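Local structure of protein kinase A regulatory subunit, putative (Trypanosoma cruzi, 6FTF) at residues A[152-156]-A[178-183]; A[159-165]-A[203-207]; A[223-227]-A[283-287]; A[237-241]-A[261-265]. The protein probably restrains the catalytic subunit of a cAMP-independent protein kinase A and binds nucleoside analogues such as 7-cyano-7-deazainosine in its two cyclic-nucleotide-binding domains. All blocks are in the same frame, centred on the assembly; numbering follows the deposited sequence.

Contact 1: residues A[152-156]-A[178-183]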
# COMPACT_ATOMS: atom_id res chain seq x y z
N ARG A 152 -4.56 8.20 -10.85
CA ARG A 152 -3.50 7.29 -10.42
C ARG A 152 -3.85 5.86 -10.76
O ARG A 152 -3.02 5.10 -11.27
CB ARG A 152 -3.25 7.47 -8.93
CG ARG A 152 -2.07 6.67 -8.40
CD ARG A 152 -1.87 6.82 -6.91
NE ARG A 152 -1.70 8.22 -6.52
CZ ARG A 152 -2.62 8.97 -5.91
NH1 ARG A 152 -3.80 8.48 -5.54
NH2 ARG A 152 -2.34 10.23 -5.62
N ARG A 153 -5.09 5.47 -10.51
CA ARG A 153 -5.53 4.13 -10.90
C ARG A 153 -5.40 3.92 -12.41
O ARG A 153 -4.97 2.85 -12.86
CB ARG A 153 -6.95 3.88 -10.39
CG ARG A 153 -6.99 3.63 -8.88
CD ARG A 153 -8.40 3.70 -8.32
NE ARG A 153 -8.40 3.20 -6.95
CZ ARG A 153 -9.24 2.31 -6.46
NH1 ARG A 153 -10.29 1.89 -7.16
NH2 ARG A 153 -9.06 1.87 -5.23
N GLU A 154 -5.78 4.92 -13.22
CA GLU A 154 -5.61 4.82 -14.68
C GLU A 154 -4.16 4.67 -15.07
O GLU A 154 -3.84 4.00 -16.05
CB GLU A 154 -6.15 6.08 -15.36
CG GLU A 154 -7.62 6.13 -15.53
CD GLU A 154 -8.18 4.88 -16.20
OE1 GLU A 154 -7.75 4.59 -17.34
OE2 GLU A 154 -9.02 4.19 -15.58
N THR A 155 -3.26 5.30 -14.33
CA THR A 155 -1.84 5.27 -14.68
C THR A 155 -1.30 3.86 -14.61
O THR A 155 -0.47 3.47 -15.44
CB THR A 155 -1.06 6.21 -13.75
OG1 THR A 155 -1.52 7.55 -13.96
CG2 THR A 155 0.43 6.16 -14.01
N TYR A 156 -1.77 3.06 -13.64
CA TYR A 156 -1.14 1.78 -13.37
C TYR A 156 -1.95 0.53 -13.71
O TYR A 156 -1.35 -0.53 -13.87
CB TYR A 156 -0.68 1.68 -11.90
CG TYR A 156 0.29 2.77 -11.55
CD1 TYR A 156 1.57 2.79 -12.07
CD2 TYR A 156 -0.10 3.82 -10.75
CE1 TYR A 156 2.44 3.84 -11.78
CE2 TYR A 156 0.76 4.85 -10.46
CZ TYR A 156 2.02 4.86 -10.99
OH TYR A 156 2.87 5.92 -10.71
N ALA A 178 -2.38 0.07 -6.88
CA ALA A 178 -2.22 1.29 -7.66
C ALA A 178 -2.37 2.54 -6.78
O ALA A 178 -1.69 3.55 -7.02
CB ALA A 178 -3.24 1.35 -8.80
N ASP A 179 -3.28 2.50 -5.80
CA ASP A 179 -3.50 3.63 -4.90
C ASP A 179 -2.22 4.08 -4.21
O ASP A 179 -2.13 5.24 -3.79
CB ASP A 179 -4.52 3.25 -3.82
CG ASP A 179 -5.96 3.22 -4.28
OD1 ASP A 179 -6.33 4.01 -5.18
OD2 ASP A 179 -6.74 2.40 -3.73
N ALA A 180 -1.27 3.18 -4.02
CA ALA A 180 -0.05 3.44 -3.26
C ALA A 180 1.18 3.63 -4.15
O ALA A 180 2.28 3.81 -3.62
CB ALA A 180 0.20 2.31 -2.25
N LEU A 181 1.03 3.63 -5.47
CA LEU A 181 2.18 3.71 -6.37
C LEU A 181 2.41 5.13 -6.87
O LEU A 181 1.47 5.90 -7.10
CB LEU A 181 1.99 2.80 -7.59
CG LEU A 181 1.96 1.31 -7.32
CD1 LEU A 181 1.64 0.56 -8.60
CD2 LEU A 181 3.26 0.81 -6.74
N SER A 182 3.68 5.44 -7.05
CA SER A 182 4.12 6.61 -7.81
C SER A 182 5.17 6.14 -8.79
O SER A 182 5.58 4.99 -8.78
CB SER A 182 4.64 7.72 -6.89
OG SER A 182 5.81 7.30 -6.21
N SER A 183 5.58 7.02 -9.69
CA SER A 183 6.53 6.65 -10.73
C SER A 183 7.86 7.35 -10.50
O SER A 183 7.91 8.48 -10.02
CB SER A 183 5.99 6.99 -12.11
OG SER A 183 4.83 6.22 -12.38
O HOH W 1 -5.26 6.12 -6.52
O HOH W 2 0.99 8.53 -7.55
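R153 and A178 mark the closest backbone approach of the two segments, their CA atoms 5.4 Å apart. Residues 152-156 are a stretch of helix 149-160, whereas 178-183 leaves a helix through a type I turn, A178 to L181, and enters a strand. The short helix and strand axes cross at 68°; R152 and R153 meet the turn residues, while Y156 reaches along to L181 and S183. A178, small enough to let the backbones come this near, sets its methyl CB 4.0 Å from Y156 CB. L181 lies over one face of the Y156 ring in a CH-pi contact, its CB 3.9 Å from the centroid, and T155 CG2 covers the opposite face. At the rim of the ring Y156 OH shares a short hydrogen bond of 2.6 Å with S183 OG. The contact thus joins helix 149-160, in the region between the two cyclic-nucleotide-binding domains, to strand 181-186 of the second domain's jelly-roll beta-barrel. R153 runs out extended and grips D179 side-on: NE meets OD1 at 2.8 Å in a nearly straight bond (174°), and NH2 takes OD2, both on the syn side of the carboxylate. Its NH1 turns to Y116 OH. R152 leaves with CG opposite the backbone N (chi1 -174°), which lays its CD 3.3 Å from A178 O; one water then joins its NH1 to D179 OD1 and another its NE to L181 O.

Contact 2: residues A[159-165]-A[203-207]; sequences FLANVPF and YIIME. With EDO (1,2-ethanediol), chain B.
F159 and M206 make the central contact, through CH-pi and Met-aromatic interactions. M206 CG sits over one face of the F159 ring, 3.8 Å from the centroid, while SD stands above the same ring at 4.8 Å, a more distant Met-aromatic contact. The methionine bends at its last torsion (chi3 75°), which folds CE back to 4.0 Å from F159 CG. V163 CG2, of the same segment, covers the opposite face, so the ring lies between a flexible thioether chain and a compact valine methyl. Apolar packing surrounds this pair. I204, on strand 201-205, offers two branches: CG2 reaches the edge of the F159 ring, 3.8 Å from CE2, and CD1 reaches the edge of the F165 ring, 4.0 Å from CZ. A branched isoleucine suits a place where one strand residue must touch two rings at once. L160 CD2 adds a looser touch on I204 CD1. The polar element is slight: I205 O lies near the plane of the F159 ring, 3.6 Å from CZ. M206 occupies a classic beta bulge with E207 opposite I255, where the chain turns a corner between the two sheets of the barrel. The end of helix 149-160 and the turn after it are thereby laid against the second cyclic-nucleotide-binding domain. With no hydrogen bond across the two segments, cohesion would come largely from shape and from burying apolar surface.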
# COMPACT_ATOMS: atom_id res chain seq x y z
N PHE A 159 -1.00 -1.77 -16.74
CA PHE A 159 0.32 -2.35 -16.51
C PHE A 159 0.26 -3.46 -15.47
O PHE A 159 0.81 -4.55 -15.69
CB PHE A 159 1.28 -1.25 -16.06
CG PHE A 159 2.58 -1.77 -15.52
CD1 PHE A 159 3.49 -2.35 -16.38
CD2 PHE A 159 2.86 -1.73 -14.18
CE1 PHE A 159 4.69 -2.85 -15.90
CE2 PHE A 159 4.07 -2.23 -13.71
CZ PHE A 159 4.97 -2.80 -14.58
N LEU A 160 -0.38 -3.20 -14.34
CA LEU A 160 -0.41 -4.19 -13.27
C LEU A 160 -1.09 -5.47 -13.71
O LEU A 160 -0.74 -6.56 -13.24
CB LEU A 160 -1.09 -3.63 -12.02
CG LEU A 160 -0.44 -2.39 -11.39
CD1 LEU A 160 -1.27 -1.89 -10.25
CD2 LEU A 160 0.97 -2.70 -10.92
N ALA A 161 -2.07 -5.36 -14.61
CA ALA A 161 -2.75 -6.51 -15.18
C ALA A 161 -1.84 -7.37 -16.04
O ALA A 161 -2.27 -8.44 -16.49
CB ALA A 161 -3.93 -6.04 -16.03
N ASN A 162 -0.63 -6.92 -16.31
CA ASN A 162 0.32 -7.67 -17.13
C ASN A 162 1.57 -8.07 -16.36
O ASN A 162 2.51 -8.61 -16.97
CB ASN A 162 0.70 -6.85 -18.36
CG ASN A 162 -0.38 -6.83 -19.41
OD1 ASN A 162 -0.52 -7.79 -20.18
ND2 ASN A 162 -1.16 -5.76 -19.45
N VAL A 163 1.62 -7.85 -15.05
CA VAL A 163 2.79 -8.13 -14.24
C VAL A 163 2.70 -9.56 -13.67
O VAL A 163 1.76 -9.83 -12.90
CB VAL A 163 2.96 -7.12 -13.11
CG1 VAL A 163 4.06 -7.54 -12.15
CG2 VAL A 163 3.25 -5.73 -13.68
N PRO A 164 3.65 -10.46 -13.97
CA PRO A 164 3.48 -11.86 -13.51
C PRO A 164 3.24 -12.03 -12.02
O PRO A 164 2.34 -12.79 -11.65
CB PRO A 164 4.77 -12.53 -14.00
CG PRO A 164 5.10 -11.78 -15.25
CD PRO A 164 4.76 -10.33 -14.93
N PHE A 165 4.02 -11.39 -11.15
CA PHE A 165 3.90 -11.70 -9.73
C PHE A 165 2.61 -11.18 -9.12
O PHE A 165 2.27 -11.56 -8.00
CB PHE A 165 5.13 -11.25 -8.94
CG PHE A 165 5.11 -9.82 -8.43
CD1 PHE A 165 5.50 -8.77 -9.25
CD2 PHE A 165 4.77 -9.55 -7.13
CE1 PHE A 165 5.52 -7.47 -8.76
CE2 PHE A 165 4.80 -8.26 -6.65
CZ PHE A 165 5.17 -7.22 -7.48
N TYR A 203 10.25 -1.45 -5.96
CA TYR A 203 10.12 -0.94 -7.32
C TYR A 203 9.66 -2.06 -8.23
O TYR A 203 10.21 -3.17 -8.17
CB TYR A 203 11.47 -0.42 -7.83
CG TYR A 203 12.04 0.73 -7.03
CD1 TYR A 203 12.81 0.50 -5.91
CD2 TYR A 203 11.79 2.04 -7.39
CE1 TYR A 203 13.31 1.54 -5.17
CE2 TYR A 203 12.29 3.09 -6.65
CZ TYR A 203 13.05 2.83 -5.55
OH TYR A 203 13.56 3.89 -4.80
N ILE A 204 8.68 -1.78 -9.07
CA ILE A 204 8.28 -2.69 -10.14
C ILE A 204 8.75 -2.05 -11.43
O ILE A 204 8.47 -0.87 -11.69
CB ILE A 204 6.76 -2.92 -10.16
CG1 ILE A 204 6.25 -3.34 -8.78
CG2 ILE A 204 6.43 -3.94 -11.22
CD1 ILE A 204 4.73 -3.44 -8.68
N ILE A 205 9.50 -2.79 -12.22
CA ILE A 205 10.08 -2.24 -13.44
C ILE A 205 9.01 -2.16 -14.52
O ILE A 205 8.52 -3.19 -15.00
CB ILE A 205 11.30 -3.05 -13.89
CG1 ILE A 205 12.33 -3.10 -12.76
CG2 ILE A 205 11.89 -2.42 -15.15
CD1 ILE A 205 13.48 -4.03 -13.03
N MET A 206 8.69 -0.95 -14.96
CA MET A 206 7.76 -0.74 -16.06
C MET A 206 8.46 -0.77 -17.40
O MET A 206 7.85 -1.17 -18.41
CB MET A 206 7.00 0.58 -15.89
CG MET A 206 6.18 0.64 -14.61
SD MET A 206 5.26 2.17 -14.37
CE MET A 206 3.92 1.96 -15.55
N GLU A 207 9.71 -0.34 -17.46
CA GLU A 207 10.50 -0.40 -18.67
C GLU A 207 11.97 -0.40 -18.28
O GLU A 207 12.36 0.29 -17.34
CB GLU A 207 10.22 0.83 -19.54
CG GLU A 207 10.89 0.86 -20.88
CD GLU A 207 10.70 2.22 -21.54
OE1 GLU A 207 9.54 2.69 -21.59
OE2 GLU A 207 11.70 2.82 -21.96
C1 EDO B . -5.43 -5.18 -21.22
O1 EDO B . -4.59 -4.32 -22.01
C2 EDO B . -4.61 -5.96 -20.19
O2 EDO B . -3.53 -6.63 -20.83

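Contact 3: residues A[223-227]-A[283-287]; sequences KVCEF and KYEYY. With 7CI (7-cyano-7-deazainosine), chain E.
The nucleoside pocket of the second cyclic-nucleotide-binding domain is closed here, where V224, C225 and F227 of an edge strand face K283, Y284 and Y286 at the start of a C-terminal helix, with 7-cyano-7-deazainosine between them. Y284 lays one ring face against the base, CE2 3.5 Å from ligand C3; F227 approaches from another direction, its CE2 3.6 Å from ligand N2, which lies in the plane of the phenyl ring. The two rings also meet each other obliquely, planes at 41°, with F227 CZ 3.2 Å from Y284 OH. V224 divides its branches: CG1 turns to the base, while CG2 lies over the Y286 ring, 4.1 Å from its centroid and offset toward the rim. Y286 presents its edge to the cyano nitrogen N4, and its hydroxyl is held by the backbone N of R215. K283 works at both ends. Its backbone O accepts a hydrogen bond of 2.7 Å from ligand N3, straight at 167°. In the conformer described, one of two, its side chain bends at chi3 (85°) and returns to the strand, where NZ makes a hydrogen bond of 2.8 Å to E226 O; a long flexible lysine can span this distance, perhaps only part of the time, while CE packs against F227. Y287 N adds a weak hydrogen bond to ligand O5. A purine-like base is therefore recognised by aromatic contact and by backbone groups together. This aromatic lid from a C-terminal helix resembles the capping of the base in the second domain of classical protein kinase A regulatory subunits.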
# COMPACT_ATOMS: atom_id res chain seq x y z
N LYS A 223 28.79 -8.38 -9.58
CA LYS A 223 27.47 -8.41 -10.19
C LYS A 223 26.79 -9.74 -9.88
O LYS A 223 27.37 -10.82 -10.07
CB LYS A 223 27.59 -8.20 -11.70
CG LYS A 223 26.26 -8.18 -12.43
CD LYS A 223 26.38 -7.54 -13.81
CE LYS A 223 25.05 -7.52 -14.57
NZ LYS A 223 25.04 -6.49 -15.66
N VAL A 224 25.55 -9.67 -9.40
CA VAL A 224 24.79 -10.86 -9.05
C VAL A 224 23.90 -11.31 -10.19
O VAL A 224 23.89 -12.49 -10.55
CB VAL A 224 23.97 -10.57 -7.78
CG1 VAL A 224 23.04 -11.72 -7.46
CG2 VAL A 224 24.89 -10.32 -6.62
N CYS A 225 23.12 -10.41 -10.78
CA CYS A 225 22.17 -10.75 -11.83
C CYS A 225 21.60 -9.47 -12.41
O CYS A 225 21.95 -8.36 -11.99
CB CYS A 225 21.05 -11.65 -11.30
SG CYS A 225 19.87 -10.84 -10.18
N GLU A 226 20.69 -9.63 -13.37
CA GLU A 226 19.89 -8.55 -13.93
C GLU A 226 18.41 -8.85 -13.75
O GLU A 226 18.02 -10.00 -13.54
CB GLU A 226 20.18 -8.36 -15.43
CG GLU A 226 21.60 -7.84 -15.65
CD GLU A 226 21.89 -7.44 -17.09
OE1 GLU A 226 22.95 -6.79 -17.31
OE2 GLU A 226 21.09 -7.76 -18.00
N PHE A 227 17.60 -7.79 -13.81
CA PHE A 227 16.15 -7.88 -13.85
C PHE A 227 15.66 -6.90 -14.91
O PHE A 227 16.38 -5.97 -15.30
CB PHE A 227 15.51 -7.55 -12.50
CG PHE A 227 15.74 -8.58 -11.45
CD1 PHE A 227 15.20 -9.85 -11.58
CD2 PHE A 227 16.44 -8.28 -10.31
CE1 PHE A 227 15.41 -10.81 -10.60
CE2 PHE A 227 16.63 -9.24 -9.33
CZ PHE A 227 16.12 -10.49 -9.48
N LYS A 283 18.83 -17.08 -9.16
CA LYS A 283 19.31 -15.70 -9.16
C LYS A 283 19.50 -15.14 -7.76
O LYS A 283 20.14 -14.10 -7.62
CB LYS A 283 18.37 -14.79 -9.96
CG LYS A 283 18.31 -15.16 -11.44
CD LYS A 283 17.19 -14.44 -12.20
CE LYS A 283 17.60 -13.05 -12.69
NZ LYS A 283 16.73 -12.51 -13.81
N TYR A 284 18.97 -15.82 -6.74
CA TYR A 284 19.08 -15.40 -5.35
C TYR A 284 20.01 -16.30 -4.53
O TYR A 284 19.99 -16.24 -3.30
CB TYR A 284 17.70 -15.30 -4.70
CG TYR A 284 16.78 -14.25 -5.32
CD1 TYR A 284 16.12 -14.48 -6.51
CD2 TYR A 284 16.57 -13.04 -4.68
CE1 TYR A 284 15.29 -13.52 -7.06
CE2 TYR A 284 15.72 -12.08 -5.22
CZ TYR A 284 15.09 -12.33 -6.41
OH TYR A 284 14.25 -11.40 -7.00
N GLU A 285 20.88 -17.07 -5.20
CA GLU A 285 21.88 -17.85 -4.48
C GLU A 285 22.76 -16.96 -3.60
O GLU A 285 23.06 -17.30 -2.46
CB GLU A 285 22.73 -18.63 -5.47
CG GLU A 285 23.79 -19.49 -4.81
CD GLU A 285 24.58 -20.33 -5.79
OE1 GLU A 285 25.50 -21.05 -5.33
OE2 GLU A 285 24.29 -20.28 -7.00
N TYR A 286 23.17 -15.81 -4.13
CA TYR A 286 23.99 -14.88 -3.37
C TYR A 286 23.28 -14.47 -2.07
O TYR A 286 23.86 -14.51 -0.98
CB TYR A 286 24.32 -13.66 -4.26
CG TYR A 286 25.03 -12.57 -3.51
CD1 TYR A 286 26.41 -12.56 -3.39
CD2 TYR A 286 24.33 -11.57 -2.89
CE1 TYR A 286 27.06 -11.58 -2.67
CE2 TYR A 286 24.97 -10.58 -2.16
CZ TYR A 286 26.33 -10.60 -2.06
OH TYR A 286 26.98 -9.64 -1.34
N TYR A 287 22.00 -14.10 -2.17
CA TYR A 287 21.24 -13.69 -1.00
C TYR A 287 21.13 -14.81 0.02
O TYR A 287 21.15 -14.55 1.22
CB TYR A 287 19.84 -13.26 -1.41
CG TYR A 287 18.98 -12.76 -0.28
CD1 TYR A 287 19.36 -11.67 0.50
CD2 TYR A 287 17.76 -13.34 -0.02
CE1 TYR A 287 18.56 -11.18 1.51
CE2 TYR A 287 16.93 -12.86 0.96
CZ TYR A 287 17.33 -11.78 1.73
OH TYR A 287 16.48 -11.31 2.70
C1 7CI E . 17.81 -7.29 -4.80
N1 7CI E . 18.75 -8.41 -4.42
O1 7CI E . 18.36 -6.05 -4.40
C2 7CI E . 18.89 -9.53 -5.10
N2 7CI E . 18.29 -9.91 -6.26
O2 7CI E . 15.48 -6.90 -4.87
C3 7CI E . 18.67 -11.08 -6.81
N3 7CI E . 19.58 -11.92 -6.16
O3 7CI E . 15.46 -6.20 -2.31
C4 7CI E . 20.17 -11.57 -4.98
N4 7CI E . 21.90 -10.24 -1.38
C5 7CI E . 19.85 -10.32 -4.41
O5 7CI E . 20.94 -12.42 -4.45
C6 7CI E . 20.28 -9.57 -3.23
C7 7CI E . 19.55 -8.39 -3.32
C8 7CI E . 21.17 -9.94 -2.22
C9 7CI E . 16.50 -7.40 -4.10
C10 7CI E . 16.72 -6.62 -2.90
C11 7CI E . 17.50 -5.42 -3.47
C12 7CI E . 18.38 -4.65 -2.39
O4 7CI E . 19.09 -5.55 -1.62

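Contact 4: residues A[237-241]-A[261-265]; sequences EFLNN and RRHFE. With 7CI (7-cyano-7-deazainosine), chain E.
F238 is wedged between R261 and F264, the tight half of the contact. The aliphatic stem of R261 runs over one face of the F238 ring, CG 3.7 Å from the centroid; a chi1 near 180° (-168°) swings CG away from the backbone N and lays the extended stem flat along the ring, the guanidinium almost parallel to it (planes 5° apart). At its rim F238 meets F264 in an edge-to-face pair, centroids 5.1 Å apart and planes at 74°, with F238 CD2 3.5 Å from F264 CD1. F238 CB lies over the F264 face, and L239 CD2 touches the edge of that ring at CZ. Flat rings suit a place that needs a face for one neighbour and an edge for the next; L202 of strand 201-205 packs on both.

The other half is looser and wetter. The R261 guanidinium passes beyond the ring to N241, where NH2 makes a weak, strongly bent hydrogen bond of 2.9 Å to OD1; its stronger partner is S299 O near the chain end. A water joins R261 NE to F238 O. On the ligand side E237 accepts hydrogen bonds from the 3'- and 5'-hydroxyls, OE1 from O3 and OE2 from O4. These oxygens would carry the cyclic phosphate of cAMP; a carboxylate in this cassette helix would probably disfavour a phosphate, consistent with a cAMP-independent kinase. Arginine thus serves two media, its stem as apolar packing and its charged end as a donor to carbonyls and water. F238, L239 and F264 probably seat the helix of E237 on the domain core by mainly apolar forces.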
# COMPACT_ATOMS: atom_id res chain seq x y z
N GLU A 237 14.40 -6.82 1.85
CA GLU A 237 14.52 -6.11 3.11
C GLU A 237 13.19 -6.04 3.84
O GLU A 237 13.17 -6.02 5.08
CB GLU A 237 15.04 -4.70 2.85
CG GLU A 237 16.48 -4.66 2.35
CD GLU A 237 16.71 -5.19 0.94
OE1 GLU A 237 15.83 -4.99 0.06
OE2 GLU A 237 17.77 -5.81 0.70
N PHE A 238 12.09 -5.96 3.09
CA PHE A 238 10.75 -5.88 3.67
C PHE A 238 10.36 -7.23 4.27
O PHE A 238 9.68 -7.28 5.31
CB PHE A 238 9.70 -5.56 2.62
CG PHE A 238 9.77 -4.19 1.98
CD1 PHE A 238 10.82 -3.28 2.16
CD2 PHE A 238 8.71 -3.82 1.16
CE1 PHE A 238 10.78 -2.04 1.52
CE2 PHE A 238 8.66 -2.60 0.56
CZ PHE A 238 9.70 -1.71 0.72
N LEU A 239 10.74 -8.32 3.60
CA LEU A 239 10.40 -9.67 4.05
C LEU A 239 11.20 -10.06 5.28
O LEU A 239 10.67 -10.70 6.19
CB LEU A 239 10.68 -10.68 2.94
CG LEU A 239 9.76 -10.57 1.72
CD1 LEU A 239 10.27 -11.43 0.59
CD2 LEU A 239 8.33 -10.98 2.05
N ASN A 240 12.49 -9.71 5.30
CA ASN A 240 13.42 -10.25 6.29
C ASN A 240 14.00 -9.18 7.21
O ASN A 240 14.89 -9.49 8.02
CB ASN A 240 14.49 -11.07 5.58
CG ASN A 240 13.91 -12.34 4.99
OD1 ASN A 240 13.04 -12.98 5.61
ND2 ASN A 240 14.37 -12.73 3.81
N ASN A 241 13.49 -7.96 7.15
CA ASN A 241 13.77 -6.92 8.14
C ASN A 241 15.26 -6.65 8.31
O ASN A 241 15.81 -6.71 9.41
CB ASN A 241 13.12 -7.26 9.48
CG ASN A 241 11.63 -7.18 9.43
OD1 ASN A 241 11.05 -6.25 8.89
ND2 ASN A 241 10.98 -8.18 9.99
N ARG A 261 7.38 1.03 1.93
CA ARG A 261 7.29 -0.08 2.87
C ARG A 261 6.06 0.01 3.76
O ARG A 261 5.52 -1.03 4.13
CB ARG A 261 8.57 -0.13 3.70
CG ARG A 261 8.75 -1.37 4.51
CD ARG A 261 10.11 -1.36 5.15
NE ARG A 261 10.35 -2.56 5.93
CZ ARG A 261 11.48 -2.78 6.61
NH1 ARG A 261 12.46 -1.89 6.60
NH2 ARG A 261 11.62 -3.89 7.31
N ARG A 262 5.61 1.21 4.11
CA ARG A 262 4.46 1.32 5.01
C ARG A 262 3.18 0.76 4.39
O ARG A 262 2.25 0.44 5.13
CB ARG A 262 4.25 2.76 5.47
CG ARG A 262 3.88 3.74 4.39
CD ARG A 262 4.17 5.20 4.81
NE ARG A 262 4.07 6.20 3.72
CZ ARG A 262 3.03 7.01 3.53
NH1 ARG A 262 1.96 6.97 4.32
NH2 ARG A 262 3.05 7.88 2.53
N HIS A 263 3.13 0.62 3.07
CA HIS A 263 1.96 0.11 2.37
C HIS A 263 2.14 -1.33 1.92
O HIS A 263 1.22 -1.90 1.34
CB HIS A 263 1.66 0.99 1.18
CG HIS A 263 1.34 2.40 1.57
ND1 HIS A 263 2.01 3.48 1.06
CD2 HIS A 263 0.44 2.89 2.47
CE1 HIS A 263 1.53 4.58 1.61
NE2 HIS A 263 0.59 4.25 2.48
N PHE A 264 3.28 -1.95 2.21
CA PHE A 264 3.58 -3.27 1.68
C PHE A 264 2.58 -4.31 2.17
O PHE A 264 2.06 -5.10 1.38
CB PHE A 264 5.01 -3.64 2.09
CG PHE A 264 5.44 -5.02 1.68
CD1 PHE A 264 5.66 -5.33 0.36
CD2 PHE A 264 5.68 -5.99 2.64
CE1 PHE A 264 6.08 -6.60 -0.01
CE2 PHE A 264 6.12 -7.25 2.27
CZ PHE A 264 6.31 -7.55 0.94
N GLU A 265 2.33 -4.35 3.48
CA GLU A 265 1.42 -5.35 4.02
C GLU A 265 0.04 -5.24 3.39
O GLU A 265 -0.54 -6.24 2.96
CB GLU A 265 1.34 -5.19 5.54
CG GLU A 265 0.50 -6.26 6.22
CD GLU A 265 1.11 -7.64 6.05
OE1 GLU A 265 2.36 -7.75 6.09
OE2 GLU A 265 0.35 -8.62 5.88
C1 7CI E . 17.81 -7.29 -4.80
N1 7CI E . 18.75 -8.41 -4.42
O1 7CI E . 18.36 -6.05 -4.40
C2 7CI E . 18.89 -9.53 -5.10
N2 7CI E . 18.29 -9.91 -6.26
O2 7CI E . 15.48 -6.90 -4.87
C3 7CI E . 18.67 -11.08 -6.81
N3 7CI E . 19.58 -11.92 -6.16
O3 7CI E . 15.46 -6.20 -2.31
C4 7CI E . 20.17 -11.57 -4.98
N4 7CI E . 21.90 -10.24 -1.38
C5 7CI E . 19.85 -10.32 -4.41
O5 7CI E . 20.94 -12.42 -4.45
C6 7CI E . 20.28 -9.57 -3.23
C7 7CI E . 19.55 -8.39 -3.32
C8 7CI E . 21.17 -9.94 -2.22
C9 7CI E . 16.50 -7.40 -4.10
C10 7CI E . 16.72 -6.62 -2.90
C11 7CI E . 17.50 -5.42 -3.47
C12 7CI E . 18.38 -4.65 -2.39
O4 7CI E . 19.09 -5.55 -1.62
O HOH W 3 8.76 -4.82 6.33

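Overall arrangement
Contacts 2 and 4 are buried; contacts 1 and 3 are only partly so, and that difference shows in their chemistry. Contact 2 relies wholly on apolar and aromatic packing, and contact 4 largely on it, whereas contact 1 adds a salt bridge and waters and contact 3 a bound nucleoside. Contacts 1 and 2 share helix 149-160 and reach the same sheet, touching through L160 with A178 and L181. Contacts 3 and 4 flank one ligand from different sides, base and ribose, their centres about 20 Å apart. Contact 1 also touches contact 4, A180 against H263, and I205 of contact 2 packs on F227 of contact 3.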